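Local coordinates for Tol-Pal system protein TolB (Acinetobacter baumannii, PDB 7MX5) that is the periplasmic component of the Tol-Pal system, which probably acts in outer membrane invagination during cell division and in keeping the outer membrane intact, at residues Ser108-Gln112 against Asp158-Pro162; Gly134-Leu140 against Thr151-Thr157. All coordinates share one frame; numbering follows the deposited sequence.

Interaction 1 (Ser108-Gln112 against Asp158-Pro162)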
loop_
_atom_site.group_PDB
_atom_site.type_symbol
_atom_site.label_atom_id
_atom_site.label_comp_id
_atom_site.label_asym_id
_atom_site.label_seq_id
_atom_site.Cartn_x
_atom_site.Cartn_y
_atom_site.Cartn_z
ATOM N N SER A 108 -7.593 6.894 23.462
ATOM C CA SER A 108 -6.484 7.391 22.652
ATOM C C SER A 108 -6.363 6.654 21.324
ATOM O O SER A 108 -5.270 6.225 20.938
ATOM C CB SER A 108 -5.176 7.277 23.436
ATOM O OG SER A 108 -5.420 7.325 24.832
ATOM N N ARG A 109 -7.483 6.498 20.624
ATOM C CA ARG A 109 -7.471 5.949 19.276
ATOM C C ARG A 109 -7.900 7.039 18.304
ATOM O O ARG A 109 -8.871 6.880 17.559
ATOM C CB ARG A 109 -8.383 4.724 19.181
ATOM C CG ARG A 109 -7.960 3.579 20.088
ATOM C CD ARG A 109 -6.511 3.193 19.838
ATOM N NE ARG A 109 -6.366 2.346 18.660
ATOM C CZ ARG A 109 -5.521 2.584 17.666
ATOM N NH1 ARG A 109 -4.730 3.643 17.668
ATOM N NH2 ARG A 109 -5.471 1.736 16.641
ATOM N N ILE A 110 -7.165 8.147 18.307
ATOM C CA ILE A 110 -7.592 9.362 17.620
ATOM C C ILE A 110 -7.161 9.368 16.158
ATOM O O ILE A 110 -7.912 9.815 15.287
ATOM C CB ILE A 110 -7.049 10.589 18.384
ATOM C CG1 ILE A 110 -7.295 11.880 17.604
ATOM C CG2 ILE A 110 -5.572 10.412 18.711
ATOM C CD1 ILE A 110 -8.697 12.409 17.750
ATOM N N ARG A 111 -5.956 8.875 15.857
ATOM C CA ARG A 111 -5.497 8.857 14.471
ATOM C C ARG A 111 -6.316 7.894 13.622
ATOM O O ARG A 111 -6.560 8.165 12.440
ATOM C CB ARG A 111 -4.012 8.496 14.411
ATOM C CG ARG A 111 -3.083 9.657 14.738
ATOM C CD ARG A 111 -1.702 9.463 14.124
ATOM N NE ARG A 111 -1.633 9.915 12.739
ATOM C CZ ARG A 111 -1.677 11.183 12.354
ATOM N NH1 ARG A 111 -1.782 12.171 13.228
ATOM N NH2 ARG A 111 -1.606 11.470 11.057
ATOM N N GLN A 112 -6.751 6.771 14.200
ATOM C CA GLN A 112 -7.604 5.848 13.460
ATOM C C GLN A 112 -8.990 6.435 13.223
ATOM O O GLN A 112 -9.619 6.137 12.202
ATOM C CB GLN A 112 -7.704 4.512 14.200
ATOM C CG GLN A 112 -8.524 4.566 15.478
ATOM C CD GLN A 112 -9.103 3.221 15.870
ATOM O OE1 GLN A 112 -8.369 2.259 16.099
ATOM N NE2 GLN A 112 -10.426 3.149 15.951
ATOM N N ASP A 158 0.146 6.935 6.460
ATOM C CA ASP A 158 0.912 8.171 6.541
ATOM C C ASP A 158 2.233 7.988 7.277
ATOM O O ASP A 158 2.934 8.975 7.529
ATOM C CB ASP A 158 0.082 9.269 7.211
ATOM C CG ASP A 158 -0.371 8.895 8.613
ATOM O OD1 ASP A 158 -0.119 7.750 9.046
ATOM O OD2 ASP A 158 -0.983 9.751 9.285
ATOM N N GLY A 159 2.588 6.751 7.625
ATOM C CA GLY A 159 3.814 6.465 8.335
ATOM C C GLY A 159 3.727 6.575 9.842
ATOM O O GLY A 159 4.688 6.208 10.529
ATOM N N GLU A 160 2.611 7.059 10.378
ATOM C CA GLU A 160 2.486 7.242 11.814
ATOM C C GLU A 160 2.154 5.924 12.504
ATOM O O GLU A 160 1.684 4.963 11.885
ATOM C CB GLU A 160 1.416 8.287 12.134
ATOM C CG GLU A 160 1.723 9.676 11.601
ATOM C CD GLU A 160 2.873 10.347 12.330
ATOM O OE1 GLU A 160 3.243 9.883 13.430
ATOM O OE2 GLU A 160 3.410 11.344 11.802
ATOM N N GLN A 161 2.399 5.895 13.810
ATOM C CA GLN A 161 2.177 4.720 14.645
ATOM C C GLN A 161 2.890 3.482 14.093
ATOM O O GLN A 161 2.242 2.498 13.726
ATOM C CB GLN A 161 0.687 4.452 14.811
ATOM C CG GLN A 161 -0.152 5.701 15.036
ATOM C CD GLN A 161 -1.257 5.488 16.051
ATOM O OE1 GLN A 161 -2.325 4.968 15.723
ATOM N NE2 GLN A 161 -1.008 5.890 17.291
ATOM N N PRO A 162 4.220 3.497 14.029
ATOM C CA PRO A 162 4.939 2.324 13.527
ATOM C C PRO A 162 4.986 1.212 14.561
ATOM O O PRO A 162 5.078 1.448 15.768
ATOM C CB PRO A 162 6.341 2.872 13.239
ATOM C CG PRO A 162 6.512 3.964 14.232
ATOM C CD PRO A 162 5.142 4.557 14.474
HETATM O O HOH W 1 -1.914 7.676 11.018
HETATM O O HOH W 2 -4.551 6.993 17.455
#
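R111 and D158 form the salt bridge of this contact, NH2 of R111 standing 2.5 Å from OD2 of D158. The N-H points almost straight at the oxygen (164°), and OD2 lies at the edge of the guanidinium, close to its plane; the guanidinium and carboxylate planes are only 25° apart. A bend at chi3 (85°) turns the head of R111 along the loop, where E160 covers part of one guanidinium face, its CG 3.8 Å from CZ of R111. The carboxylate itself is fixed from its own side: OD1 of D158 accepts from the backbone N of E160 at 3.1 Å, above the carboxylate plane, which closes an Asx turn through G159.

The contact spans two domains of TolB. R111 sits in the first turn of helix 110-126, which follows strand 96-105 of the mixed sheet on the amino-terminal side, while 158-162 is the turn between strands 150-156 and 163-168 of a beta-propeller blade.

The remaining polar links are two waters and one weak direct bond. One water accepts from NE of R111 at 2.8 Å and donates to OD1 of D158 at 2.7 Å, so both carboxylate oxygens are tied to the same arginine. A second water accepts from the backbone N of R111 and gives a weak bond to OE1 of Q161. That same amide oxygen also takes the weak direct bond, from NH1 of R109 at 3.4 Å, near the guanidinium plane.

Interaction 2 (Gly134-Leu140 against Thr151-Thr157)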
loop_
_atom_site.group_PDB
_atom_site.type_symbol
_atom_site.label_atom_id
_atom_site.label_comp_id
_atom_site.label_asym_id
_atom_site.label_seq_id
_atom_site.Cartn_x
_atom_site.Cartn_y
_atom_site.Cartn_z
ATOM N N GLY A 134 -5.710 1.674 7.253
ATOM C CA GLY A 134 -4.909 0.602 6.701
ATOM C C GLY A 134 -3.451 0.739 7.090
ATOM O O GLY A 134 -3.006 1.754 7.622
ATOM N N ARG A 135 -2.706 -0.323 6.803
ATOM C CA ARG A 135 -1.323 -0.432 7.234
ATOM C C ARG A 135 -0.425 -0.767 6.052
ATOM O O ARG A 135 -0.859 -1.375 5.070
ATOM C CB ARG A 135 -1.172 -1.494 8.328
ATOM C CG ARG A 135 -2.133 -1.308 9.492
ATOM C CD ARG A 135 -1.541 -0.392 10.548
ATOM N NE ARG A 135 -0.522 -1.075 11.333
ATOM C CZ ARG A 135 0.241 -0.491 12.247
ATOM N NH1 ARG A 135 0.133 0.800 12.516
ATOM N NH2 ARG A 135 1.137 -1.220 12.904
ATOM N N ILE A 136 0.837 -0.355 6.158
ATOM C CA ILE A 136 1.853 -0.628 5.152
ATOM C C ILE A 136 3.076 -1.199 5.853
ATOM O O ILE A 136 3.588 -0.599 6.804
ATOM C CB ILE A 136 2.234 0.636 4.356
ATOM C CG1 ILE A 136 1.008 1.221 3.651
ATOM C CG2 ILE A 136 3.334 0.323 3.352
ATOM C CD1 ILE A 136 1.318 2.429 2.793
ATOM N N ALA A 137 3.538 -2.356 5.389
ATOM C CA ALA A 137 4.740 -2.972 5.925
ATOM C C ALA A 137 5.951 -2.579 5.090
ATOM O O ALA A 137 5.850 -2.359 3.880
ATOM C CB ALA A 137 4.602 -4.493 5.959
ATOM N N TYR A 138 7.103 -2.493 5.748
ATOM C CA TYR A 138 8.336 -2.092 5.085
ATOM C C TYR A 138 9.515 -2.590 5.909
ATOM O O TYR A 138 9.368 -2.976 7.070
ATOM C CB TYR A 138 8.398 -0.572 4.895
ATOM C CG TYR A 138 8.194 0.215 6.171
ATOM C CD1 TYR A 138 6.919 0.571 6.594
ATOM C CD2 TYR A 138 9.275 0.598 6.954
ATOM C CE1 TYR A 138 6.729 1.287 7.762
ATOM C CE2 TYR A 138 9.094 1.317 8.120
ATOM C CZ TYR A 138 7.819 1.657 8.520
ATOM O OH TYR A 138 7.636 2.370 9.682
ATOM N N VAL A 139 10.692 -2.574 5.290
ATOM C CA VAL A 139 11.928 -3.011 5.929
ATOM C C VAL A 139 12.910 -1.850 5.912
ATOM O O VAL A 139 13.319 -1.391 4.839
ATOM C CB VAL A 139 12.532 -4.242 5.237
ATOM C CG1 VAL A 139 13.828 -4.646 5.925
ATOM C CG2 VAL A 139 11.541 -5.393 5.239
ATOM N N LEU A 140 13.286 -1.378 7.098
ATOM C CA LEU A 140 14.290 -0.333 7.233
ATOM C C LEU A 140 15.675 -0.966 7.264
ATOM O O LEU A 140 15.941 -1.854 8.082
ATOM C CB LEU A 140 14.054 0.487 8.502
ATOM C CG LEU A 140 12.774 1.322 8.551
ATOM C CD1 LEU A 140 12.620 1.989 9.909
ATOM C CD2 LEU A 140 12.771 2.359 7.440
ATOM N N THR A 151 15.098 -3.907 10.002
ATOM C CA THR A 151 13.959 -3.799 10.905
ATOM C C THR A 151 12.677 -3.887 10.094
ATOM O O THR A 151 12.420 -3.031 9.241
ATOM C CB THR A 151 14.000 -2.490 11.699
ATOM O OG1 THR A 151 15.185 -2.452 12.504
ATOM C CG2 THR A 151 12.781 -2.378 12.599
ATOM N N LEU A 152 11.881 -4.920 10.354
ATOM C CA LEU A 152 10.573 -5.069 9.731
ATOM C C LEU A 152 9.552 -4.283 10.545
ATOM O O LEU A 152 9.363 -4.549 11.737
ATOM C CB LEU A 152 10.175 -6.541 9.640
ATOM C CG LEU A 152 8.787 -6.823 9.063
ATOM C CD1 LEU A 152 8.578 -6.082 7.752
ATOM C CD2 LEU A 152 8.586 -8.311 8.872
ATOM N N GLN A 153 8.897 -3.320 9.902
ATOM C CA GLN A 153 7.951 -2.443 10.572
ATOM C C GLN A 153 6.634 -2.414 9.813
ATOM O O GLN A 153 6.585 -2.650 8.603
ATOM C CB GLN A 153 8.498 -1.016 10.695
ATOM C CG GLN A 153 9.538 -0.835 11.783
ATOM C CD GLN A 153 9.614 0.595 12.277
ATOM O OE1 GLN A 153 9.304 1.536 11.543
ATOM N NE2 GLN A 153 10.026 0.768 13.527
ATOM N N ILE A 154 5.563 -2.123 10.548
ATOM C CA ILE A 154 4.240 -1.898 9.981
ATOM C C ILE A 154 3.723 -0.578 10.530
ATOM O O ILE A 154 3.702 -0.374 11.749
ATOM C CB ILE A 154 3.264 -3.045 10.311
ATOM C CG1 ILE A 154 3.774 -4.366 9.737
ATOM C CG2 ILE A 154 1.884 -2.738 9.762
ATOM C CD1 ILE A 154 2.947 -5.566 10.149
ATOM N N ALA A 155 3.314 0.319 9.636
ATOM C CA ALA A 155 2.852 1.640 10.029
ATOM C C ALA A 155 1.584 1.979 9.260
ATOM O O ALA A 155 1.180 1.269 8.335
ATOM C CB ALA A 155 3.927 2.707 9.788
ATOM N N ASP A 156 0.954 3.082 9.657
ATOM C CA ASP A 156 -0.223 3.569 8.958
ATOM C C ASP A 156 0.161 4.072 7.567
ATOM O O ASP A 156 1.339 4.168 7.209
ATOM C CB ASP A 156 -0.901 4.677 9.762
ATOM C CG ASP A 156 -1.427 4.189 11.096
ATOM O OD1 ASP A 156 -1.741 2.985 11.207
ATOM O OD2 ASP A 156 -1.524 5.007 12.036
ATOM N N THR A 157 -0.861 4.405 6.775
ATOM C CA THR A 157 -0.625 4.856 5.408
ATOM C C THR A 157 0.101 6.194 5.352
ATOM O O THR A 157 0.623 6.555 4.293
ATOM C CB THR A 157 -1.948 4.946 4.647
ATOM O OG1 THR A 157 -2.753 5.994 5.200
ATOM C CG2 THR A 157 -2.701 3.628 4.741
HETATM O O HOH W 3 -3.626 4.032 8.109
HETATM O O HOH W 4 17.017 -1.295 10.421
#
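Strands 135-141 and 150-156 form the central antiparallel hairpin of a four-stranded propeller blade, flanked by strands 163-168 and 391-397; the latter closes the ring of blades. Three hydrogen-bonded pairs, I136 with A155, Y138 with Q153 and L140 with T151, each contribute two backbone bonds, such as I136 N to A155 O at 2.7 Å.

On the face bearing Y138, its ring lies over CB of Q153, and its OH donates to OE1 of Q153 at 2.6 Å. Chi1 of Y138 (54°) leans the ring across to the neighbouring strand, with CB of A155 at the ring edge 3.7 Å from CE1. The other face is apolar: A137 CB meets I154 CG1 at 3.9 Å, and V139 CG2 meets L152 CD1 at the same distance, against W177 and P175 of the next blade.

Near the open end of the hairpin, the R135 guanidinium lies over the I154-A155 backbone; its NH1 bridges in plane to OD1 of D156 at 3.2 Å, from above the carboxylate plane, and also bonds Q161 O. The buried tyrosine hydroxyl and OE1 thus pair with each other while NE2 of Q153 turns to OG1 of T164 on the next strand, and charge is kept to the partly exposed end.

Interaction 2 is buried, its centre about 9 Å from the centre of the chain, whereas interaction 1 is a surface contact about 16 Å out. Strand 150-156 runs directly into the loop 158-162, so the same blade serves both: within the propeller it is knit by backbone bonds, one apolar face and a buried tyrosine-glutamine bond, and at its rim it meets helix 110-126 through charged side chains and water. R135 of interaction 2 joins the two by reaching the loop of interaction 1, while CG of Q161 packs on OD2 of D156. An arginine-aspartate pair occurs in each contact, between domains in interaction 1 and between neighbouring strands in interaction 2.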